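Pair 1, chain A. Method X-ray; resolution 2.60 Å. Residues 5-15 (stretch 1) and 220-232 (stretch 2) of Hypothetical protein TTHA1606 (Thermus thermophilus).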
# COMPACT_ATOMS: atom_id res chain seq x y z
N GLU A 5 15.14 13.45 -32.67
CA GLU A 5 13.89 13.44 -33.42
C GLU A 5 13.40 12.01 -33.53
O GLU A 5 12.20 11.74 -33.46
CB GLU A 5 14.08 14.00 -34.83
CG GLU A 5 14.63 15.39 -34.86
CD GLU A 5 14.86 15.87 -36.28
OE1 GLU A 5 15.08 15.00 -37.16
OE2 GLU A 5 14.82 17.10 -36.50
N LEU A 6 14.34 11.09 -33.72
CA LEU A 6 14.01 9.68 -33.81
C LEU A 6 13.35 9.26 -32.48
O LEU A 6 12.33 8.58 -32.48
CB LEU A 6 15.27 8.83 -34.04
CG LEU A 6 15.18 7.65 -35.02
CD1 LEU A 6 16.13 6.53 -34.58
CD2 LEU A 6 13.75 7.14 -35.10
N VAL A 7 13.91 9.69 -31.36
CA VAL A 7 13.32 9.32 -30.08
C VAL A 7 11.93 9.95 -29.92
O VAL A 7 11.00 9.29 -29.45
CB VAL A 7 14.24 9.74 -28.90
CG1 VAL A 7 13.53 9.48 -27.58
CG2 VAL A 7 15.53 8.94 -28.94
N ARG A 8 11.78 11.21 -30.33
CA ARG A 8 10.50 11.90 -30.25
C ARG A 8 9.46 11.18 -31.10
O ARG A 8 8.35 10.90 -30.64
CB ARG A 8 10.64 13.33 -30.74
CG ARG A 8 10.16 14.40 -29.78
CD ARG A 8 11.20 15.51 -29.69
NE ARG A 8 11.76 15.82 -31.00
CZ ARG A 8 12.93 16.44 -31.18
NH1 ARG A 8 13.65 16.82 -30.13
NH2 ARG A 8 13.38 16.66 -32.41
N TYR A 9 9.82 10.87 -32.34
CA TYR A 9 8.91 10.18 -33.23
C TYR A 9 8.47 8.86 -32.61
O TYR A 9 7.27 8.61 -32.47
CB TYR A 9 9.57 9.89 -34.58
CG TYR A 9 8.68 9.07 -35.50
CD1 TYR A 9 7.55 9.65 -36.12
CD2 TYR A 9 8.98 7.74 -35.79
CE1 TYR A 9 6.75 8.90 -37.00
CE2 TYR A 9 8.18 6.99 -36.66
CZ TYR A 9 7.07 7.58 -37.27
OH TYR A 9 6.30 6.85 -38.14
N LEU A 10 9.44 8.02 -32.24
CA LEU A 10 9.13 6.72 -31.65
C LEU A 10 8.22 6.80 -30.43
O LEU A 10 7.26 6.04 -30.32
CB LEU A 10 10.41 5.98 -31.30
CG LEU A 10 11.15 5.54 -32.56
CD1 LEU A 10 12.45 4.82 -32.19
CD2 LEU A 10 10.24 4.62 -33.36
N ASP A 11 8.50 7.72 -29.52
CA ASP A 11 7.65 7.86 -28.35
C ASP A 11 6.23 8.20 -28.82
O ASP A 11 5.24 7.76 -28.23
CB ASP A 11 8.18 8.97 -27.44
CG ASP A 11 9.53 8.64 -26.83
OD1 ASP A 11 10.19 9.56 -26.32
OD2 ASP A 11 9.94 7.45 -26.84
N ALA A 12 6.15 8.96 -29.90
CA ALA A 12 4.86 9.37 -30.45
C ALA A 12 4.15 8.20 -31.12
O ALA A 12 3.02 7.87 -30.76
CB ALA A 12 5.06 10.49 -31.45
N TYR A 13 4.84 7.59 -32.08
CA TYR A 13 4.32 6.48 -32.85
C TYR A 13 3.86 5.32 -32.01
O TYR A 13 2.85 4.69 -32.31
CB TYR A 13 5.38 5.99 -33.84
CG TYR A 13 4.93 4.88 -34.76
CD1 TYR A 13 3.93 5.09 -35.71
CD2 TYR A 13 5.52 3.63 -34.68
CE1 TYR A 13 3.53 4.06 -36.57
CE2 TYR A 13 5.14 2.60 -35.53
CZ TYR A 13 4.14 2.81 -36.48
OH TYR A 13 3.78 1.78 -37.32
N LEU A 14 4.61 5.01 -30.95
CA LEU A 14 4.27 3.90 -30.06
C LEU A 14 3.41 4.43 -28.93
O LEU A 14 2.86 3.65 -28.15
CB LEU A 14 5.56 3.28 -29.52
CG LEU A 14 6.56 2.83 -30.59
CD1 LEU A 14 7.89 2.49 -29.95
CD2 LEU A 14 6.00 1.63 -31.34
N ARG A 15 3.29 5.75 -28.86
CA ARG A 15 2.53 6.42 -27.81
C ARG A 15 2.71 5.72 -26.48
O ARG A 15 1.77 5.18 -25.90
CB ARG A 15 1.04 6.54 -28.20
CG ARG A 15 0.42 5.29 -28.78
CD ARG A 15 -0.82 5.65 -29.60
NE ARG A 15 -1.11 4.61 -30.59
CZ ARG A 15 -1.81 4.79 -31.70
NH1 ARG A 15 -2.32 5.99 -31.99
NH2 ARG A 15 -1.99 3.78 -32.55
N ALA A 220 9.40 -5.32 -37.42
CA ALA A 220 8.46 -4.42 -38.07
C ALA A 220 8.90 -2.97 -37.81
O ALA A 220 9.13 -2.21 -38.75
CB ALA A 220 7.02 -4.66 -37.57
N LEU A 221 9.05 -2.61 -36.53
CA LEU A 221 9.47 -1.26 -36.16
C LEU A 221 10.66 -0.76 -36.99
O LEU A 221 10.61 0.33 -37.55
CB LEU A 221 9.85 -1.20 -34.68
CG LEU A 221 9.33 -0.06 -33.80
CD1 LEU A 221 10.23 0.06 -32.56
CD2 LEU A 221 9.30 1.25 -34.55
N ALA A 222 11.73 -1.54 -37.07
CA ALA A 222 12.90 -1.12 -37.84
C ALA A 222 12.57 -0.90 -39.31
O ALA A 222 13.03 0.06 -39.90
CB ALA A 222 14.02 -2.15 -37.70
N ALA A 223 11.76 -1.80 -39.88
CA ALA A 223 11.35 -1.71 -41.29
C ALA A 223 10.50 -0.47 -41.53
O ALA A 223 10.54 0.13 -42.62
CB ALA A 223 10.56 -2.94 -41.67
N HIS A 224 9.73 -0.10 -40.52
CA HIS A 224 8.88 1.08 -40.59
C HIS A 224 9.77 2.30 -40.68
O HIS A 224 9.58 3.15 -41.55
CB HIS A 224 8.01 1.15 -39.34
CG HIS A 224 7.19 2.40 -39.25
ND1 HIS A 224 6.31 2.79 -40.23
CD2 HIS A 224 7.05 3.29 -38.24
CE1 HIS A 224 5.66 3.87 -39.84
NE2 HIS A 224 6.09 4.20 -38.64
N LEU A 225 10.77 2.38 -39.81
CA LEU A 225 11.66 3.53 -39.81
C LEU A 225 12.46 3.63 -41.11
O LEU A 225 12.85 4.72 -41.49
CB LEU A 225 12.61 3.50 -38.61
CG LEU A 225 12.02 3.52 -37.20
CD1 LEU A 225 13.13 3.27 -36.19
CD2 LEU A 225 11.34 4.85 -36.92
N GLU A 226 12.69 2.52 -41.79
CA GLU A 226 13.45 2.59 -43.05
C GLU A 226 12.56 3.06 -44.19
O GLU A 226 13.04 3.60 -45.19
CB GLU A 226 14.01 1.22 -43.43
CG GLU A 226 14.73 1.24 -44.77
CD GLU A 226 15.43 -0.07 -45.08
OE1 GLU A 226 16.45 -0.05 -45.80
OE2 GLU A 226 14.95 -1.13 -44.60
N ALA A 227 11.26 2.85 -44.02
CA ALA A 227 10.29 3.23 -45.02
C ALA A 227 10.03 4.71 -44.92
O ALA A 227 9.83 5.38 -45.92
CB ALA A 227 8.98 2.47 -44.82
N ARG A 228 10.07 5.23 -43.71
CA ARG A 228 9.78 6.63 -43.50
C ARG A 228 10.99 7.56 -43.35
O ARG A 228 10.85 8.78 -43.44
CB ARG A 228 8.87 6.77 -42.28
CG ARG A 228 8.44 8.16 -41.98
CD ARG A 228 7.88 8.21 -40.58
NE ARG A 228 7.68 9.59 -40.12
CZ ARG A 228 6.58 10.30 -40.33
NH1 ARG A 228 5.55 9.76 -40.98
NH2 ARG A 228 6.51 11.54 -39.87
N PHE A 229 12.17 6.99 -43.13
CA PHE A 229 13.37 7.82 -42.95
C PHE A 229 14.56 7.28 -43.70
O PHE A 229 15.65 7.85 -43.63
CB PHE A 229 13.73 7.90 -41.47
CG PHE A 229 12.69 8.56 -40.62
CD1 PHE A 229 12.36 9.89 -40.81
CD2 PHE A 229 12.04 7.84 -39.62
CE1 PHE A 229 11.41 10.51 -40.02
CE2 PHE A 229 11.09 8.45 -38.82
CZ PHE A 229 10.77 9.79 -39.02
N GLY A 230 14.38 6.18 -44.41
CA GLY A 230 15.49 5.64 -45.16
C GLY A 230 16.64 5.13 -44.33
O GLY A 230 17.73 4.90 -44.86
N LEU A 231 16.43 4.96 -43.02
CA LEU A 231 17.50 4.43 -42.17
C LEU A 231 17.65 2.93 -42.47
O LEU A 231 16.68 2.19 -42.52
CB LEU A 231 17.18 4.61 -40.67
CG LEU A 231 17.14 6.02 -40.05
CD1 LEU A 231 16.58 5.94 -38.63
CD2 LEU A 231 18.54 6.65 -40.05
N PRO A 232 18.87 2.48 -42.74
CA PRO A 232 19.04 1.06 -43.01
C PRO A 232 19.02 0.35 -41.65
O PRO A 232 19.27 0.98 -40.61
CB PRO A 232 20.41 1.00 -43.67
CG PRO A 232 21.14 2.15 -43.02
CD PRO A 232 20.10 3.23 -43.05

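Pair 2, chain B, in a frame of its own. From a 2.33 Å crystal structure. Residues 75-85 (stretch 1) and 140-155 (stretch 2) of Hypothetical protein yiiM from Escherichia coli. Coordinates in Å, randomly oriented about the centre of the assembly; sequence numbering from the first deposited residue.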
# COMPACT_ATOMS: atom_id res chain seq x y z
N GLU B 75 -1.24 -0.73 -13.17
CA GLU B 75 -0.93 -2.00 -13.85
C GLU B 75 -1.89 -3.12 -13.42
O GLU B 75 -2.34 -3.90 -14.26
CB GLU B 75 0.50 -2.43 -13.56
CG GLU B 75 1.61 -1.60 -14.14
CD GLU B 75 2.01 -0.32 -13.45
OE1 GLU B 75 1.28 0.22 -12.59
OE2 GLU B 75 3.11 0.22 -13.80
N HIS B 76 -2.32 -3.20 -12.15
CA HIS B 76 -3.16 -4.29 -11.70
C HIS B 76 -4.56 -4.29 -12.27
O HIS B 76 -5.21 -5.34 -12.22
CB HIS B 76 -3.25 -4.39 -10.17
CG HIS B 76 -1.93 -4.50 -9.48
ND1 HIS B 76 -0.84 -5.11 -10.05
CD2 HIS B 76 -1.54 -4.06 -8.26
CE1 HIS B 76 0.19 -5.01 -9.23
NE2 HIS B 76 -0.22 -4.39 -8.12
N TYR B 77 -5.10 -3.18 -12.73
CA TYR B 77 -6.43 -3.15 -13.33
C TYR B 77 -6.43 -3.95 -14.63
O TYR B 77 -7.42 -4.64 -14.94
CB TYR B 77 -6.92 -1.71 -13.56
CG TYR B 77 -7.24 -1.00 -12.25
CD1 TYR B 77 -8.09 -1.59 -11.33
CD2 TYR B 77 -6.63 0.21 -11.91
CE1 TYR B 77 -8.39 -0.96 -10.14
CE2 TYR B 77 -6.90 0.83 -10.71
CZ TYR B 77 -7.79 0.24 -9.83
OH TYR B 77 -8.08 0.83 -8.63
N LEU B 78 -5.35 -3.86 -15.40
CA LEU B 78 -5.24 -4.69 -16.61
C LEU B 78 -5.44 -6.16 -16.21
O LEU B 78 -6.28 -6.87 -16.77
CB LEU B 78 -3.86 -4.55 -17.25
CG LEU B 78 -3.52 -3.14 -17.77
CD1 LEU B 78 -2.04 -3.08 -18.18
CD2 LEU B 78 -4.43 -2.78 -18.94
N TYR B 79 -4.67 -6.63 -15.23
CA TYR B 79 -4.82 -7.99 -14.76
C TYR B 79 -6.25 -8.29 -14.30
O TYR B 79 -6.82 -9.33 -14.67
CB TYR B 79 -3.82 -8.30 -13.65
CG TYR B 79 -4.04 -9.68 -13.04
CD1 TYR B 79 -3.46 -10.81 -13.57
CD2 TYR B 79 -4.84 -9.83 -11.92
CE1 TYR B 79 -3.67 -12.05 -13.01
CE2 TYR B 79 -5.05 -11.06 -11.35
CZ TYR B 79 -4.48 -12.18 -11.90
OH TYR B 79 -4.70 -13.41 -11.32
N TRP B 80 -6.87 -7.44 -13.50
CA TRP B 80 -8.22 -7.75 -13.02
C TRP B 80 -9.24 -7.74 -14.14
O TRP B 80 -10.07 -8.67 -14.20
CB TRP B 80 -8.65 -6.86 -11.86
CG TRP B 80 -7.78 -7.01 -10.65
CD1 TRP B 80 -7.08 -6.02 -10.04
CD2 TRP B 80 -7.49 -8.22 -9.93
NE1 TRP B 80 -6.37 -6.54 -8.98
CE2 TRP B 80 -6.61 -7.88 -8.89
CE3 TRP B 80 -7.90 -9.55 -10.05
CZ2 TRP B 80 -6.13 -8.83 -7.96
CZ3 TRP B 80 -7.45 -10.48 -9.13
CH2 TRP B 80 -6.56 -10.13 -8.09
N ALA B 81 -9.20 -6.76 -15.05
CA ALA B 81 -10.13 -6.73 -16.16
C ALA B 81 -10.01 -8.00 -17.01
O ALA B 81 -11.03 -8.51 -17.45
CB ALA B 81 -9.99 -5.50 -17.02
N ARG B 82 -8.81 -8.52 -17.20
CA ARG B 82 -8.60 -9.74 -17.95
C ARG B 82 -9.01 -10.98 -17.17
O ARG B 82 -9.20 -12.06 -17.73
CB ARG B 82 -7.12 -9.83 -18.35
CG ARG B 82 -6.73 -11.05 -19.15
CD ARG B 82 -5.22 -11.29 -19.05
NE ARG B 82 -4.46 -10.09 -19.38
CZ ARG B 82 -3.40 -9.64 -18.71
NH1 ARG B 82 -2.93 -10.26 -17.64
NH2 ARG B 82 -2.80 -8.52 -19.14
N GLU B 83 -9.09 -10.88 -15.84
CA GLU B 83 -9.53 -12.02 -15.03
C GLU B 83 -11.04 -12.02 -14.89
O GLU B 83 -11.69 -13.05 -14.67
CB GLU B 83 -8.83 -11.98 -13.67
CG GLU B 83 -7.33 -12.26 -13.79
CD GLU B 83 -7.09 -13.71 -14.18
OE1 GLU B 83 -7.73 -14.58 -13.55
OE2 GLU B 83 -6.28 -13.95 -15.10
N PHE B 84 -11.64 -10.83 -14.97
CA PHE B 84 -13.09 -10.69 -14.85
C PHE B 84 -13.63 -9.74 -15.91
O PHE B 84 -14.13 -8.66 -15.60
CB PHE B 84 -13.47 -10.20 -13.45
CG PHE B 84 -13.04 -11.07 -12.30
CD1 PHE B 84 -13.56 -12.33 -12.13
CD2 PHE B 84 -12.06 -10.64 -11.42
CE1 PHE B 84 -13.15 -13.15 -11.09
CE2 PHE B 84 -11.65 -11.43 -10.37
CZ PHE B 84 -12.19 -12.69 -10.20
N PRO B 85 -13.56 -10.15 -17.18
CA PRO B 85 -14.04 -9.34 -18.29
C PRO B 85 -15.48 -8.91 -18.16
O PRO B 85 -15.80 -7.77 -18.49
CB PRO B 85 -13.80 -10.21 -19.51
CG PRO B 85 -13.91 -11.61 -19.00
CD PRO B 85 -13.40 -11.58 -17.59
N ASP B 140 -18.33 -7.11 -5.84
CA ASP B 140 -19.30 -8.18 -5.96
C ASP B 140 -18.63 -9.45 -6.48
O ASP B 140 -19.16 -10.19 -7.31
CB ASP B 140 -20.45 -7.79 -6.89
CG ASP B 140 -21.74 -8.46 -6.41
OD1 ASP B 140 -22.27 -7.93 -5.40
OD2 ASP B 140 -22.18 -9.45 -7.01
N ILE B 141 -17.39 -9.63 -6.06
CA ILE B 141 -16.59 -10.81 -6.39
C ILE B 141 -16.26 -11.42 -5.01
O ILE B 141 -15.50 -10.86 -4.22
CB ILE B 141 -15.32 -10.47 -7.17
CG1 ILE B 141 -15.68 -9.99 -8.59
CG2 ILE B 141 -14.42 -11.71 -7.29
CD1 ILE B 141 -14.54 -9.29 -9.31
N SER B 142 -16.92 -12.53 -4.74
CA SER B 142 -16.85 -13.22 -3.48
C SER B 142 -15.47 -13.47 -2.92
O SER B 142 -15.33 -13.47 -1.68
CB SER B 142 -17.65 -14.53 -3.53
OG SER B 142 -16.93 -15.53 -4.24
N ASP B 143 -14.46 -13.72 -3.74
CA ASP B 143 -13.12 -13.99 -3.24
C ASP B 143 -12.06 -13.01 -3.72
O ASP B 143 -10.89 -13.41 -3.79
CB ASP B 143 -12.72 -15.42 -3.65
CG ASP B 143 -12.65 -15.57 -5.16
OD1 ASP B 143 -13.31 -14.77 -5.86
OD2 ASP B 143 -11.95 -16.48 -5.66
N ILE B 144 -12.39 -11.75 -4.00
CA ILE B 144 -11.39 -10.80 -4.50
C ILE B 144 -10.32 -10.55 -3.45
O ILE B 144 -9.12 -10.57 -3.78
CB ILE B 144 -12.00 -9.51 -5.04
CG1 ILE B 144 -10.99 -8.61 -5.74
CG2 ILE B 144 -12.67 -8.68 -3.93
CD1 ILE B 144 -10.59 -9.02 -7.12
N ALA B 145 -10.68 -10.46 -2.16
CA ALA B 145 -9.64 -10.25 -1.14
C ALA B 145 -8.66 -11.42 -1.12
O ALA B 145 -7.43 -11.23 -1.07
CB ALA B 145 -10.20 -9.90 0.20
N GLN B 146 -9.16 -12.65 -1.23
CA GLN B 146 -8.24 -13.80 -1.28
C GLN B 146 -7.36 -13.67 -2.52
O GLN B 146 -6.14 -13.83 -2.48
CB GLN B 146 -9.03 -15.11 -1.28
CG GLN B 146 -8.17 -16.36 -1.27
CD GLN B 146 -7.56 -16.61 0.10
OE1 GLN B 146 -8.30 -16.93 1.05
NE2 GLN B 146 -6.25 -16.47 0.27
N LEU B 147 -7.93 -13.39 -3.66
CA LEU B 147 -7.22 -13.21 -4.92
C LEU B 147 -6.13 -12.15 -4.77
O LEU B 147 -4.98 -12.45 -5.08
CB LEU B 147 -8.22 -12.90 -6.02
CG LEU B 147 -8.60 -13.94 -7.05
CD1 LEU B 147 -8.39 -15.39 -6.64
CD2 LEU B 147 -10.09 -13.76 -7.41
N MET B 148 -6.43 -10.94 -4.29
CA MET B 148 -5.38 -9.94 -4.12
C MET B 148 -4.22 -10.47 -3.29
O MET B 148 -3.06 -10.37 -3.69
CB MET B 148 -5.83 -8.65 -3.46
CG MET B 148 -7.03 -7.95 -4.03
SD MET B 148 -7.51 -6.52 -3.07
CE MET B 148 -6.01 -5.53 -3.10
N GLN B 149 -4.54 -11.03 -2.12
CA GLN B 149 -3.48 -11.56 -1.25
C GLN B 149 -2.66 -12.66 -1.92
O GLN B 149 -1.41 -12.65 -1.82
CB GLN B 149 -4.05 -12.03 0.08
CG GLN B 149 -2.96 -12.36 1.12
CD GLN B 149 -3.60 -13.02 2.33
OE1 GLN B 149 -4.18 -12.35 3.18
NE2 GLN B 149 -3.52 -14.34 2.37
N ASN B 150 -3.30 -13.58 -2.61
CA ASN B 150 -2.61 -14.65 -3.30
C ASN B 150 -1.69 -14.18 -4.43
O ASN B 150 -0.58 -14.66 -4.59
CB ASN B 150 -3.61 -15.65 -3.89
CG ASN B 150 -4.30 -16.55 -2.90
OD1 ASN B 150 -4.02 -16.56 -1.70
ND2 ASN B 150 -5.27 -17.34 -3.38
N THR B 151 -2.08 -13.17 -5.20
CA THR B 151 -1.25 -12.72 -6.32
C THR B 151 -0.21 -11.70 -5.87
O THR B 151 0.76 -11.39 -6.54
CB THR B 151 -2.15 -12.08 -7.39
OG1 THR B 151 -2.85 -10.96 -6.79
CG2 THR B 151 -3.11 -13.11 -7.94
N GLY B 152 -0.47 -11.13 -4.69
CA GLY B 152 0.45 -10.11 -4.16
C GLY B 152 0.11 -8.75 -4.74
O GLY B 152 0.81 -7.77 -4.45
N LYS B 153 -0.96 -8.64 -5.52
CA LYS B 153 -1.35 -7.38 -6.14
C LYS B 153 -2.16 -6.56 -5.14
O LYS B 153 -3.36 -6.37 -5.31
CB LYS B 153 -2.17 -7.66 -7.41
CG LYS B 153 -1.39 -8.53 -8.41
CD LYS B 153 -2.26 -8.82 -9.64
CE LYS B 153 -1.72 -9.98 -10.46
NZ LYS B 153 -0.53 -9.59 -11.26
N VAL B 154 -1.44 -6.00 -4.15
CA VAL B 154 -2.14 -5.33 -3.06
C VAL B 154 -1.87 -3.86 -2.94
O VAL B 154 -2.72 -3.12 -2.41
CB VAL B 154 -1.79 -6.04 -1.73
CG1 VAL B 154 -2.11 -7.52 -1.79
CG2 VAL B 154 -0.29 -5.84 -1.41
N GLY B 155 -0.76 -3.37 -3.52
CA GLY B 155 -0.53 -1.91 -3.30
C GLY B 155 0.11 -1.75 -1.91
O GLY B 155 0.52 -2.73 -1.29
O HOH W 1 -0.65 -7.04 -12.28

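In both pairs two helices cross obliquely with opposed directions and a wide gap. The axes approach to 12.6 Å at 121° in pair 1 and to 12.9 Å at 127° in pair 2, and 14 central residues superpose with an RMSD of 0.7 Å. Long side chains span the gap: aromatic rings and branched aliphatics in both pairs, with a lysine, K153(B), added in pair 2. The contacts bury 478 and 529 Å².

The best conserved contact position is Y9(A), which matches Y79(B): their side-chain centres fall 0.6 Å apart, and both have chi1 in t and CA-to-CB directed toward the other stretch. The surroundings differ. In pair 1 the tyrosine is the knob, seated among H224(A), L225(A), R228(A) and F229(A). Its OH lies 2.7 Å from NE2 of H224(A), a hydrogen bond in which either group could be the donor, and the edge of F229(A) meets its ring face, CE2 of F229(A) being 3.8 Å from CD2 of Y9(A). In pair 2 the counterpart of F229(A) is G152(B), which brings no ring. The face of Y79(B) is instead covered by K153(B), whose CE lies 3.4 Å from the ring centroid and whose NZ, 4.1 Å from the same centroid, makes a cation-pi contact.

At the next residue, L10(A) matches W80(B), both with chi1 in m and CA-to-CB sideways, so that each reaches the partner through its end. The leucine is short, and the partners supply leucines: CD2 of L10(A) is 3.7 Å from CD2 of both L221(A) and L225(A). The indole of W80(B) fills more of the gap itself and becomes the knob, among I144(B), L147(B), M148(B) and T151(B). CD1 of I144(B), the counterpart of L221(A), lies over its six-membered ring, 4.0 Å from the centroid.

The position of H224(A) and L147(B) shows a polar and an apolar solution. Besides bonding Y9(A), the histidine forms an offset stack with Y13(A), the ring centroids 4.1 Å apart and the planes at 22°. Pair 2 has E83(B) in place of Y13(A), and it makes no contact with the other stretch. L147(B) packs instead on F84(B), the counterpart of L14(A), with its CD2 3.7 Å from CZ at the ring edge, while I141(B) places CD1 over the face, 3.8 Å from the centroid. F84(B) also touches I144(B), CE2 to CD1 at 4.2 Å, and L14(A) meets the matching L221(A), CD1 to CD1 at 4.3 Å.

At L6(A) and H76(B) the chemistry changes again. L6(A) makes a plain apolar contact, CD2 to CD2 of L225(A) at 3.8 Å. H76(B) offers a ring face to K153(B), whose CB is 3.7 Å from the centroid, and a water bridges ND1 of H76(B) at 3.0 Å and NZ of K153(B) at 2.7 Å.

What the two pairs share is the crossing and the placement of one tyrosine; its partners, and the volume and polarity of the neighbouring positions, differ.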